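PDB 4ZR1: ceramide very long chain fatty acid hydroxylase SCS7 from Saccharomyces cerevisiae, which hydroxylates the very long chain fatty acids of dihydroceramides and phytoceramides, postulated at C-2, using O2 and electrons from cytochrome b5 at a likely dimetal centre. Local coordinates for residues L204-L209 with A216-G221; V109-V114 with L193-C198; W105-A110 with C227-H232; W142-Y147 with E272-Y277. One frame throughout, in Å; residues are numbered along the deposited sequence.

How the contacts relate
Contacts 1 to 3 pack transmembrane helices together, and contact 4 joins helix 128-154 to the end of helix 269-273. Helix 191-208 serves contacts 1 and 2, which meet where F218 CE1 lies 3.8 Å from C198 SG; these and F194 line the tridecane pockets. Contacts 2 and 3 share V109 and A110, their centres about 10 Å apart. Contact 3 runs up to H232 on helix 211-236, shared with contact 1. Contact 4, centred about 20 Å from contact 3, reaches it through W142 NE1, 3.3 Å from Y228 CB, and the Y147 side chain lies about 6 Å from that of H150, on the same helix. H232 and H150 bind different zincs of the likely dimetal centre.

Contact 1. Residues L204-L209 with A216-G221; sequences LVFALL and AGFAGG. With TRD (tridecane), chain K.
F218 meets F206 at the very root of its side chain: F218 CB lies 4.2 Å from F206 CE1, and the two side chains cross at about a right angle. Beyond CB, CG stands anti to the backbone N (chi1 177°), which carries the ring off beside the alkane. There F218 CE1 comes 4.1 Å from tridecane C6 and also touches C198 SG, while F218 CE2 packs on V114 CG1; Y202 and H118 stand edge-to-face with the ring. The two segments belong to a helical hairpin, transmembrane helices 191-208 and 211-236 joined by a tight turn, and the alkane threads between its arms. V205 faces it from the first arm, with CG2 3.5 Å from tridecane C10, while V205 CG1 points to the F218 backbone N at 4.4 Å. On the second arm, G217 and G221 sit one turn apart and leave a groove for the chain. G221 CA approaches tridecane C7 to 3.5 Å, and G217 O stands 3.7 Å from tridecane C11. A CB on G221 would probably run into tridecane C9, and one on G217 would be crowded by C13. F206 keeps further aromatic company in Y215, edge-to-face.

Contact 2. Residues V109-V114 with L193-C198; sequences VAWLPV and LFVILC
The indole of W111 and the ring of F194 meet obliquely, their planes 52° apart and the centroids of the W111 five-membered ring and the F194 ring separated by 4.8 Å. F194 leads with CD2, which sits 3.3 Å above the indole plane, toward the rim, and lies 3.5 Å from W111 CZ2. A110 CB lies over the opposite face of the indole, so the ring is sandwiched between its own helix and the neighbouring one. V195 comes in differently, CG2 touching the indole edge near its plane, 3.8 Å from W111 CH2. The indole reaches across because CG of W111 lies beside the backbone N, anti to the carbonyl carbon (chi1 -60°). With an alanine in place of W111, F194 CD2 and V195 CG2 would probably lose their shared indole surface, opening a gap between the helices. These helices are the first and third of the transmembrane bundle, and helix 211-236 packs beside them, V226 on W111 and L222 on F194. Y225 stacks on F194, and C198 CB covers part of one F194 face. No hydrogen bond links the two segments; carbon surfaces and their fit hold this side of the bundle, where F194 also lines the tridecane pocket.

Contact 3. Residues W105-A110 with C227-H232; sequences WVVPVA and CYDECH. With ZN (zinc ion), chain C; BOG (octyl beta-D-glucopyranoside), chain J; BOG (octyl beta-D-glucopyranoside), chain G.
E230 packs its carboxylate against the ring of P108, with OE2 3.3 Å from P108 CD and CD of E230 3.4 Å from P108 CG. A bend at chi2 (-54°) swings the E230 chain back so that its end reaches helix 106-125, where OE2 also lies 3.6 Å from V107 CB. V107 CG2 fills the neighbouring place, 3.8 Å from D229 OD2, the two side chains crossing at about a right angle. D229 is not bonded to V107: its OD2 accepts the backbone N-H of M189. This close part is buried, although no hydrogen bond spans the two segments, and W104, V226 and Y225 enclose it further. The first and fourth transmembrane helices run antiparallel here, the short axes 9.7 Å apart at 158°, and the fourth continues to the metal centre: H232 NE2 binds zinc at 2.3 Å, with H177, H236, H251 and H255 completing that histidine site. Away from this close part, octyl glucoside chains lie on the helices, consistent with a lipid-facing surface. W105, whose CB points away from segment 227-232, offers one indole face to an octyl chain, whose C4' sits 3.2 Å above the plane; V106 CG2 lies over the other face. A second octyl chain runs along the fourth helix, its C8' 3.6 Å from C227 O and its C6' near C231 CA.

Contact 4. Residues W142-Y147 with E272-Y277; sequences WTLIEY and EVFGTY
L144 and Y147, one turn apart on transmembrane helix 128-154, meet the end of helix 269-273, which a Schellman motif closes with G275 in the C-prime position. Along the first segment, W142 NE1 makes a weak hydrogen bond to E146 OE2. T143 follows and hydrogen-bonds W270 NE1 through OG1, tethering the two helices. L144 then puts CD1 at the edge of the F274 ring, near its plane, 3.8 Å from F274 CE2. E146 turns elsewhere and is held by V265 N and T266 OG1. Y147 extends its ring toward the turn, CG anti to the backbone N (chi1 179°). Its plane lies 24° from that of F274, but the rings are slid apart, centroids 5.3 Å from each other, and the closest carbons are Y147 CE2 and F274 CD2 at 3.6 Å. F274 CB lies near Y147 OH, and R151 NH1 hydrogen-bonds that hydroxyl. Were Y147 replaced by a phenylalanine, R151 and T276 would probably each lose a hydrogen-bond partner and the turn would be less firmly fixed to the helix. T276 OG1 meets the tyrosine in the plane of its ring: Y147 OH donates to it at 2.7 Å, and the same OG1 is hydrogen-bonded to D271 OD1.

Contact 1. Residues L204-L209 with A216-G221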
# COMPACT_ATOMS: atom_id res chain seq x y z
N LEU A 204 19.28 0.01 -12.18
CA LEU A 204 20.17 -0.88 -11.44
C LEU A 204 20.32 -2.25 -12.13
O LEU A 204 21.43 -2.73 -12.34
CB LEU A 204 19.66 -1.06 -10.01
CG LEU A 204 20.59 -1.76 -9.01
CD1 LEU A 204 21.91 -1.00 -8.92
CD2 LEU A 204 19.95 -1.87 -7.65
N VAL A 205 19.19 -2.86 -12.49
CA VAL A 205 19.18 -4.12 -13.23
C VAL A 205 19.96 -4.04 -14.55
O VAL A 205 20.74 -4.93 -14.88
CB VAL A 205 17.73 -4.56 -13.53
CG1 VAL A 205 17.71 -5.85 -14.35
CG2 VAL A 205 16.96 -4.74 -12.25
N PHE A 206 19.75 -2.97 -15.32
CA PHE A 206 20.39 -2.85 -16.63
C PHE A 206 21.84 -2.40 -16.54
O PHE A 206 22.57 -2.44 -17.52
CB PHE A 206 19.59 -1.92 -17.53
CG PHE A 206 18.43 -2.58 -18.22
CD1 PHE A 206 17.16 -2.56 -17.64
CD2 PHE A 206 18.61 -3.25 -19.42
CE1 PHE A 206 16.10 -3.18 -18.26
CE2 PHE A 206 17.55 -3.87 -20.04
CZ PHE A 206 16.29 -3.84 -19.46
N ALA A 207 22.25 -1.99 -15.34
CA ALA A 207 23.64 -1.60 -15.10
C ALA A 207 24.47 -2.77 -14.59
O ALA A 207 25.68 -2.82 -14.82
CB ALA A 207 23.70 -0.46 -14.11
N LEU A 208 23.82 -3.71 -13.91
CA LEU A 208 24.51 -4.89 -13.39
C LEU A 208 24.48 -6.06 -14.36
O LEU A 208 25.52 -6.57 -14.77
CB LEU A 208 23.91 -5.33 -12.06
CG LEU A 208 23.88 -4.25 -10.97
CD1 LEU A 208 23.39 -4.86 -9.66
CD2 LEU A 208 25.24 -3.60 -10.81
N LEU A 209 23.28 -6.50 -14.73
CA LEU A 209 23.12 -7.71 -15.53
C LEU A 209 23.49 -7.50 -16.98
O LEU A 209 23.40 -6.39 -17.50
CB LEU A 209 21.68 -8.22 -15.43
CG LEU A 209 21.34 -9.17 -14.28
CD1 LEU A 209 21.66 -8.56 -12.93
CD2 LEU A 209 19.87 -9.54 -14.35
N ALA A 216 14.82 -10.08 -19.38
CA ALA A 216 14.08 -11.18 -18.77
C ALA A 216 13.87 -10.96 -17.28
O ALA A 216 12.79 -11.22 -16.75
CB ALA A 216 14.81 -12.50 -19.01
N GLY A 217 14.92 -10.50 -16.60
CA GLY A 217 14.85 -10.25 -15.17
C GLY A 217 13.90 -9.12 -14.81
O GLY A 217 13.08 -9.25 -13.91
N PHE A 218 14.01 -8.00 -15.53
CA PHE A 218 13.11 -6.88 -15.29
C PHE A 218 11.67 -7.24 -15.63
O PHE A 218 10.74 -6.82 -14.93
CB PHE A 218 13.53 -5.65 -16.11
CG PHE A 218 12.60 -4.49 -15.96
CD1 PHE A 218 12.60 -3.74 -14.78
CD2 PHE A 218 11.72 -4.14 -16.97
CE1 PHE A 218 11.73 -2.66 -14.61
CE2 PHE A 218 10.85 -3.06 -16.82
CZ PHE A 218 10.85 -2.33 -15.63
N ALA A 219 11.47 -8.02 -16.70
CA ALA A 219 10.12 -8.39 -17.08
C ALA A 219 9.45 -9.12 -15.92
O ALA A 219 8.29 -8.87 -15.61
CB ALA A 219 10.12 -9.25 -18.34
N GLY A 220 10.21 -10.00 -15.26
CA GLY A 220 9.71 -10.76 -14.13
C GLY A 220 9.39 -9.92 -12.90
O GLY A 220 8.32 -10.06 -12.31
N GLY A 221 10.32 -9.06 -12.51
CA GLY A 221 10.10 -8.14 -11.42
C GLY A 221 8.88 -7.27 -11.66
O GLY A 221 8.09 -7.02 -10.74
C1 TRD K . 7.92 -0.29 -6.61
C2 TRD K . 9.14 -0.56 -7.48
C3 TRD K . 8.86 -1.74 -8.40
C4 TRD K . 10.13 -2.33 -8.99
C5 TRD K . 9.79 -3.39 -10.02
C6 TRD K . 11.04 -3.82 -10.76
C7 TRD K . 11.56 -5.14 -10.23
C8 TRD K . 13.04 -5.33 -10.51
C9 TRD K . 13.38 -6.81 -10.62
C10 TRD K . 14.87 -7.08 -10.73
C11 TRD K . 15.13 -8.57 -10.93
C12 TRD K . 16.62 -8.83 -11.11
C13 TRD K . 16.92 -10.29 -11.43

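Contact 2. Residues V109-V114 with L193-C198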
# COMPACT_ATOMS: atom_id res chain seq x y z
N VAL A 109 -3.31 -2.99 -17.56
CA VAL A 109 -3.30 -2.43 -18.92
C VAL A 109 -2.08 -1.55 -19.16
O VAL A 109 -1.62 -1.44 -20.29
CB VAL A 109 -4.59 -1.60 -19.27
CG1 VAL A 109 -5.84 -2.40 -18.96
CG2 VAL A 109 -4.61 -0.28 -18.56
N ALA A 110 -1.55 -0.93 -18.11
CA ALA A 110 -0.39 -0.08 -18.30
C ALA A 110 0.90 -0.90 -18.40
O ALA A 110 1.77 -0.59 -19.21
CB ALA A 110 -0.28 0.94 -17.18
N TRP A 111 1.02 -1.95 -17.59
CA TRP A 111 2.34 -2.55 -17.39
C TRP A 111 2.56 -3.93 -18.00
O TRP A 111 3.70 -4.27 -18.34
CB TRP A 111 2.65 -2.59 -15.90
CG TRP A 111 2.66 -1.19 -15.32
CD1 TRP A 111 1.89 -0.73 -14.28
CD2 TRP A 111 3.44 -0.08 -15.76
NE1 TRP A 111 2.17 0.59 -14.04
CE2 TRP A 111 3.11 1.02 -14.94
CE3 TRP A 111 4.39 0.10 -16.77
CZ2 TRP A 111 3.70 2.27 -15.09
CZ3 TRP A 111 4.97 1.33 -16.92
CH2 TRP A 111 4.62 2.41 -16.09
N LEU A 112 1.51 -4.72 -18.16
CA LEU A 112 1.65 -6.00 -18.84
C LEU A 112 2.19 -5.88 -20.28
O LEU A 112 2.88 -6.77 -20.74
CB LEU A 112 0.32 -6.75 -18.84
CG LEU A 112 -0.12 -7.38 -17.52
CD1 LEU A 112 -1.34 -8.28 -17.75
CD2 LEU A 112 1.00 -8.18 -16.88
N PRO A 113 1.87 -4.79 -21.00
CA PRO A 113 2.58 -4.71 -22.29
C PRO A 113 4.08 -4.48 -22.13
O PRO A 113 4.84 -4.92 -22.98
CB PRO A 113 1.92 -3.51 -22.98
CG PRO A 113 0.55 -3.47 -22.41
CD PRO A 113 0.73 -3.86 -20.96
N VAL A 114 4.50 -3.80 -21.07
CA VAL A 114 5.92 -3.61 -20.85
C VAL A 114 6.56 -4.96 -20.46
O VAL A 114 7.65 -5.28 -20.93
CB VAL A 114 6.20 -2.53 -19.77
CG1 VAL A 114 7.68 -2.42 -19.49
CG2 VAL A 114 5.67 -1.17 -20.25
N LEU A 193 3.26 7.74 -9.93
CA LEU A 193 4.13 7.42 -8.80
C LEU A 193 4.95 6.16 -9.04
O LEU A 193 6.11 6.09 -8.62
CB LEU A 193 3.35 7.26 -7.49
CG LEU A 193 2.67 8.47 -6.87
CD1 LEU A 193 2.09 8.11 -5.50
CD2 LEU A 193 3.60 9.67 -6.78
N PHE A 194 4.36 5.16 -9.70
CA PHE A 194 5.08 3.91 -9.90
C PHE A 194 6.37 4.13 -10.70
O PHE A 194 7.42 3.56 -10.37
CB PHE A 194 4.21 2.87 -10.60
CG PHE A 194 4.97 1.61 -10.94
CD1 PHE A 194 5.28 0.69 -9.95
CD2 PHE A 194 5.43 1.39 -12.23
CE1 PHE A 194 6.01 -0.44 -10.23
CE2 PHE A 194 6.17 0.25 -12.52
CZ PHE A 194 6.46 -0.66 -11.52
N VAL A 195 6.30 4.97 -11.72
CA VAL A 195 7.44 5.29 -12.56
C VAL A 195 8.62 5.88 -11.78
O VAL A 195 9.77 5.51 -11.99
CB VAL A 195 7.02 6.26 -13.68
CG1 VAL A 195 8.23 6.79 -14.43
CG2 VAL A 195 6.03 5.58 -14.62
N ILE A 196 8.32 6.80 -10.86
CA ILE A 196 9.33 7.40 -9.99
C ILE A 196 10.06 6.36 -9.13
O ILE A 196 11.26 6.48 -8.89
CB ILE A 196 8.70 8.43 -9.04
CG1 ILE A 196 8.01 9.55 -9.81
CG2 ILE A 196 9.73 9.01 -8.11
CD1 ILE A 196 7.15 10.43 -8.91
N LEU A 197 9.33 5.35 -8.65
CA LEU A 197 9.90 4.34 -7.75
C LEU A 197 10.61 3.24 -8.52
O LEU A 197 11.64 2.72 -8.10
CB LEU A 197 8.80 3.71 -6.89
CG LEU A 197 8.01 4.65 -5.98
CD1 LEU A 197 6.77 3.95 -5.49
CD2 LEU A 197 8.87 5.08 -4.81
N CYS A 198 10.04 2.89 -9.67
CA CYS A 198 10.56 1.82 -10.49
C CYS A 198 11.86 2.21 -11.18
O CYS A 198 12.73 1.38 -11.38
CB CYS A 198 9.52 1.41 -11.53
SG CYS A 198 9.99 -0.00 -12.49

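Contact 3. Residues W105-A110 with C227-H232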
# COMPACT_ATOMS: atom_id res chain seq x y z
N TRP A 105 -7.95 -1.91 -12.77
CA TRP A 105 -7.57 -2.36 -14.11
C TRP A 105 -6.48 -1.52 -14.75
O TRP A 105 -5.96 -1.86 -15.81
CB TRP A 105 -8.80 -2.39 -15.04
CG TRP A 105 -9.59 -1.10 -15.08
CD1 TRP A 105 -10.71 -0.81 -14.37
CD2 TRP A 105 -9.31 0.06 -15.88
NE1 TRP A 105 -11.14 0.45 -14.67
CE2 TRP A 105 -10.30 1.01 -15.60
CE3 TRP A 105 -8.30 0.38 -16.81
CZ2 TRP A 105 -10.34 2.27 -16.21
CZ3 TRP A 105 -8.34 1.64 -17.42
CH2 TRP A 105 -9.35 2.56 -17.11
N VAL A 106 -6.11 -0.41 -14.12
CA VAL A 106 -5.12 0.48 -14.70
C VAL A 106 -3.72 -0.16 -14.71
O VAL A 106 -2.96 -0.01 -15.67
CB VAL A 106 -5.09 1.83 -13.96
CG1 VAL A 106 -3.95 2.72 -14.47
CG2 VAL A 106 -6.41 2.51 -14.11
N VAL A 107 -3.40 -0.86 -13.63
CA VAL A 107 -2.08 -1.48 -13.50
C VAL A 107 -1.82 -2.56 -14.57
O VAL A 107 -0.80 -2.52 -15.26
CB VAL A 107 -1.88 -2.07 -12.10
CG1 VAL A 107 -0.49 -2.66 -11.98
CG2 VAL A 107 -2.14 -1.01 -11.03
N PRO A 108 -2.74 -3.54 -14.71
CA PRO A 108 -2.48 -4.51 -15.79
C PRO A 108 -2.39 -3.89 -17.19
O PRO A 108 -1.47 -4.25 -17.93
CB PRO A 108 -3.67 -5.46 -15.71
CG PRO A 108 -4.24 -5.28 -14.35
CD PRO A 108 -3.98 -3.87 -13.98
N VAL A 109 -3.31 -2.99 -17.56
CA VAL A 109 -3.30 -2.43 -18.92
C VAL A 109 -2.08 -1.55 -19.16
O VAL A 109 -1.62 -1.44 -20.29
CB VAL A 109 -4.59 -1.60 -19.27
CG1 VAL A 109 -5.84 -2.40 -18.96
CG2 VAL A 109 -4.61 -0.28 -18.56
N ALA A 110 -1.55 -0.93 -18.11
CA ALA A 110 -0.39 -0.08 -18.30
C ALA A 110 0.90 -0.90 -18.40
O ALA A 110 1.77 -0.59 -19.21
CB ALA A 110 -0.28 0.94 -17.18
N CYS A 227 1.15 -8.45 -10.26
CA CYS A 227 0.45 -9.46 -9.48
C CYS A 227 0.17 -8.95 -8.07
O CYS A 227 -0.92 -9.14 -7.55
CB CYS A 227 1.25 -10.76 -9.44
SG CYS A 227 1.37 -11.58 -11.05
N TYR A 228 1.16 -8.30 -7.47
CA TYR A 228 1.02 -7.71 -6.14
C TYR A 228 -0.16 -6.72 -5.99
O TYR A 228 -0.99 -6.87 -5.08
CB TYR A 228 2.32 -6.99 -5.74
CG TYR A 228 2.10 -5.87 -4.73
CD1 TYR A 228 1.95 -6.15 -3.38
CD2 TYR A 228 2.05 -4.54 -5.14
CE1 TYR A 228 1.74 -5.13 -2.46
CE2 TYR A 228 1.86 -3.52 -4.24
CZ TYR A 228 1.69 -3.82 -2.89
OH TYR A 228 1.49 -2.80 -1.98
N ASP A 229 -0.22 -5.72 -6.87
CA ASP A 229 -1.19 -4.63 -6.73
C ASP A 229 -2.59 -5.13 -7.02
O ASP A 229 -3.55 -4.70 -6.39
CB ASP A 229 -0.85 -3.46 -7.67
CG ASP A 229 -0.83 -2.10 -6.95
OD1 ASP A 229 -1.22 -1.99 -5.76
OD2 ASP A 229 -0.41 -1.11 -7.61
N GLU A 230 -2.70 -6.02 -8.00
CA GLU A 230 -3.98 -6.67 -8.30
C GLU A 230 -4.39 -7.54 -7.13
O GLU A 230 -5.52 -7.45 -6.66
CB GLU A 230 -3.88 -7.50 -9.58
CG GLU A 230 -3.63 -6.65 -10.80
CD GLU A 230 -4.65 -5.54 -10.95
OE1 GLU A 230 -5.81 -5.83 -11.28
OE2 GLU A 230 -4.29 -4.38 -10.73
N CYS A 231 -3.47 -8.37 -6.66
CA CYS A 231 -3.73 -9.14 -5.45
C CYS A 231 -4.17 -8.19 -4.34
O CYS A 231 -5.25 -8.36 -3.75
CB CYS A 231 -2.50 -9.93 -5.03
SG CYS A 231 -2.79 -10.99 -3.58
N HIS A 232 -3.35 -7.18 -4.07
CA HIS A 232 -3.63 -6.20 -3.02
C HIS A 232 -5.04 -5.63 -3.14
O HIS A 232 -5.77 -5.58 -2.16
CB HIS A 232 -2.63 -5.06 -3.06
CG HIS A 232 -2.77 -4.10 -1.94
ND1 HIS A 232 -2.23 -2.84 -1.95
CD2 HIS A 232 -3.41 -4.23 -0.75
CE1 HIS A 232 -2.53 -2.22 -0.82
NE2 HIS A 232 -3.25 -3.04 -0.08
ZN ZN C . -4.22 -2.89 2.00
C1 BOG J . -16.59 3.90 -15.62
O1 BOG J . -15.83 3.37 -16.67
C2 BOG J . -17.07 2.78 -14.74
O2 BOG J . -17.78 1.85 -15.52
C3 BOG J . -17.97 3.37 -13.68
O3 BOG J . -18.31 2.39 -12.74
C4 BOG J . -17.24 4.50 -12.98
O4 BOG J . -18.10 5.17 -12.09
C5 BOG J . -16.69 5.47 -14.00
O5 BOG J . -15.81 4.78 -14.86
C6 BOG J . -15.96 6.59 -13.30
O6 BOG J . -16.88 7.60 -12.94
C1' BOG J . -14.49 3.15 -16.31
C2' BOG J . -14.25 1.67 -16.12
C3' BOG J . -14.16 0.98 -17.46
C4' BOG J . -12.82 0.29 -17.60
C5' BOG J . -12.19 0.60 -18.94
C6' BOG J . -11.22 -0.50 -19.33
C7' BOG J . -10.32 0.02 -20.43
C8' BOG J . -9.13 -0.90 -20.65
C1 BOG G . -12.91 -12.38 -8.39
O1 BOG G . -11.63 -11.85 -8.10
C2 BOG G . -13.88 -11.88 -7.36
O2 BOG G . -13.49 -12.36 -6.10
C3 BOG G . -15.28 -12.38 -7.65
O3 BOG G . -16.19 -11.71 -6.81
C4 BOG G . -15.62 -12.13 -9.10
O4 BOG G . -16.81 -12.83 -9.42
C5 BOG G . -14.50 -12.65 -9.97
O5 BOG G . -13.32 -11.95 -9.67
C6 BOG G . -14.85 -12.48 -11.43
O6 BOG G . -15.64 -11.33 -11.61
C1' BOG G . -10.65 -12.79 -7.73
C2' BOG G . -9.29 -12.22 -8.08
C3' BOG G . -8.19 -13.12 -7.55
C4' BOG G . -6.96 -12.97 -8.43
C5' BOG G . -6.33 -11.61 -8.22
C6' BOG G . -4.84 -11.80 -8.01
C7' BOG G . -4.12 -11.84 -9.34
C8' BOG G . -2.63 -11.89 -9.08

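Contact 4. Residues W142-Y147 with E272-Y277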
# COMPACT_ATOMS: atom_id res chain seq x y z
N TRP A 142 10.96 -9.56 -6.70
CA TRP A 142 9.84 -8.67 -6.46
C TRP A 142 9.27 -8.86 -5.05
O TRP A 142 9.01 -7.87 -4.35
CB TRP A 142 8.69 -8.84 -7.47
CG TRP A 142 7.46 -8.22 -6.85
CD1 TRP A 142 6.39 -8.87 -6.32
CD2 TRP A 142 7.25 -6.82 -6.58
NE1 TRP A 142 5.51 -7.97 -5.76
CE2 TRP A 142 6.02 -6.71 -5.91
CE3 TRP A 142 7.98 -5.66 -6.85
CZ2 TRP A 142 5.50 -5.48 -5.51
CZ3 TRP A 142 7.46 -4.44 -6.45
CH2 TRP A 142 6.23 -4.36 -5.79
N THR A 143 9.06 -10.11 -4.64
CA THR A 143 8.40 -10.37 -3.35
C THR A 143 9.22 -9.83 -2.19
O THR A 143 8.66 -9.52 -1.13
CB THR A 143 8.16 -11.87 -3.09
OG1 THR A 143 9.39 -12.52 -2.74
CG2 THR A 143 7.55 -12.52 -4.30
N LEU A 144 10.53 -9.76 -2.39
CA LEU A 144 11.43 -9.24 -1.36
C LEU A 144 11.33 -7.72 -1.31
O LEU A 144 11.21 -7.13 -0.24
CB LEU A 144 12.87 -9.70 -1.61
CG LEU A 144 13.81 -9.44 -0.44
CD1 LEU A 144 13.29 -10.06 0.87
CD2 LEU A 144 15.20 -9.96 -0.76
N ILE A 145 11.40 -7.11 -2.49
CA ILE A 145 11.10 -5.69 -2.67
C ILE A 145 9.73 -5.31 -2.08
O ILE A 145 9.63 -4.35 -1.30
CB ILE A 145 11.13 -5.33 -4.16
CG1 ILE A 145 12.57 -5.40 -4.66
CG2 ILE A 145 10.54 -3.95 -4.39
CD1 ILE A 145 12.70 -5.35 -6.17
N GLU A 146 8.71 -6.08 -2.46
CA GLU A 146 7.37 -5.93 -1.89
C GLU A 146 7.39 -5.88 -0.36
O GLU A 146 6.80 -5.00 0.25
CB GLU A 146 6.47 -7.08 -2.35
CG GLU A 146 5.14 -7.16 -1.62
CD GLU A 146 4.41 -8.48 -1.86
OE1 GLU A 146 3.91 -9.06 -0.87
OE2 GLU A 146 4.32 -8.92 -3.04
N TYR A 147 8.10 -6.82 0.26
CA TYR A 147 8.27 -6.83 1.72
C TYR A 147 9.04 -5.60 2.22
O TYR A 147 8.67 -5.01 3.22
CB TYR A 147 8.98 -8.11 2.18
CG TYR A 147 9.21 -8.17 3.68
CD1 TYR A 147 8.22 -8.66 4.53
CD2 TYR A 147 10.39 -7.71 4.24
CE1 TYR A 147 8.42 -8.70 5.90
CE2 TYR A 147 10.60 -7.75 5.60
CZ TYR A 147 9.61 -8.25 6.43
OH TYR A 147 9.81 -8.29 7.78
N GLU A 272 7.72 -14.42 7.83
CA GLU A 272 8.20 -15.52 8.65
C GLU A 272 9.72 -15.47 8.74
O GLU A 272 10.30 -15.50 9.82
CB GLU A 272 7.70 -16.83 8.05
CG GLU A 272 6.95 -17.70 9.02
CD GLU A 272 5.91 -18.58 8.35
OE1 GLU A 272 6.18 -19.07 7.23
OE2 GLU A 272 4.86 -18.86 8.96
N VAL A 273 10.36 -15.34 7.58
CA VAL A 273 11.81 -15.23 7.47
C VAL A 273 12.39 -14.13 8.36
O VAL A 273 13.38 -14.36 9.06
CB VAL A 273 12.22 -14.95 6.01
CG1 VAL A 273 13.70 -14.69 5.90
CG2 VAL A 273 11.79 -16.10 5.10
N PHE A 274 11.78 -12.95 8.35
CA PHE A 274 12.32 -11.79 9.08
C PHE A 274 11.57 -11.49 10.36
O PHE A 274 11.70 -10.40 10.93
CB PHE A 274 12.31 -10.55 8.20
CG PHE A 274 13.20 -10.65 7.02
CD1 PHE A 274 14.58 -10.60 7.17
CD2 PHE A 274 12.67 -10.72 5.74
CE1 PHE A 274 15.42 -10.67 6.06
CE2 PHE A 274 13.51 -10.78 4.63
CZ PHE A 274 14.89 -10.76 4.79
N GLY A 275 10.77 -12.45 10.81
CA GLY A 275 10.10 -12.37 12.09
C GLY A 275 9.19 -11.16 12.23
O GLY A 275 9.31 -10.40 13.18
N THR A 276 8.29 -10.99 11.27
CA THR A 276 7.25 -9.99 11.38
C THR A 276 5.89 -10.61 11.09
O THR A 276 4.93 -9.90 10.81
CB THR A 276 7.48 -8.79 10.42
OG1 THR A 276 7.64 -9.27 9.08
CG2 THR A 276 8.70 -7.98 10.84
N TYR A 277 5.83 -11.94 11.15
CA TYR A 277 4.58 -12.66 10.90
C TYR A 277 3.46 -12.12 11.78
O TYR A 277 3.70 -11.62 12.88
CB TYR A 277 4.76 -14.17 11.14
CG TYR A 277 3.53 -14.99 10.79
CD1 TYR A 277 3.13 -15.16 9.47
CD2 TYR A 277 2.78 -15.61 11.79
CE1 TYR A 277 2.02 -15.91 9.15
CE2 TYR A 277 1.65 -16.36 11.47
CZ TYR A 277 1.28 -16.50 10.15
OH TYR A 277 0.17 -17.24 9.82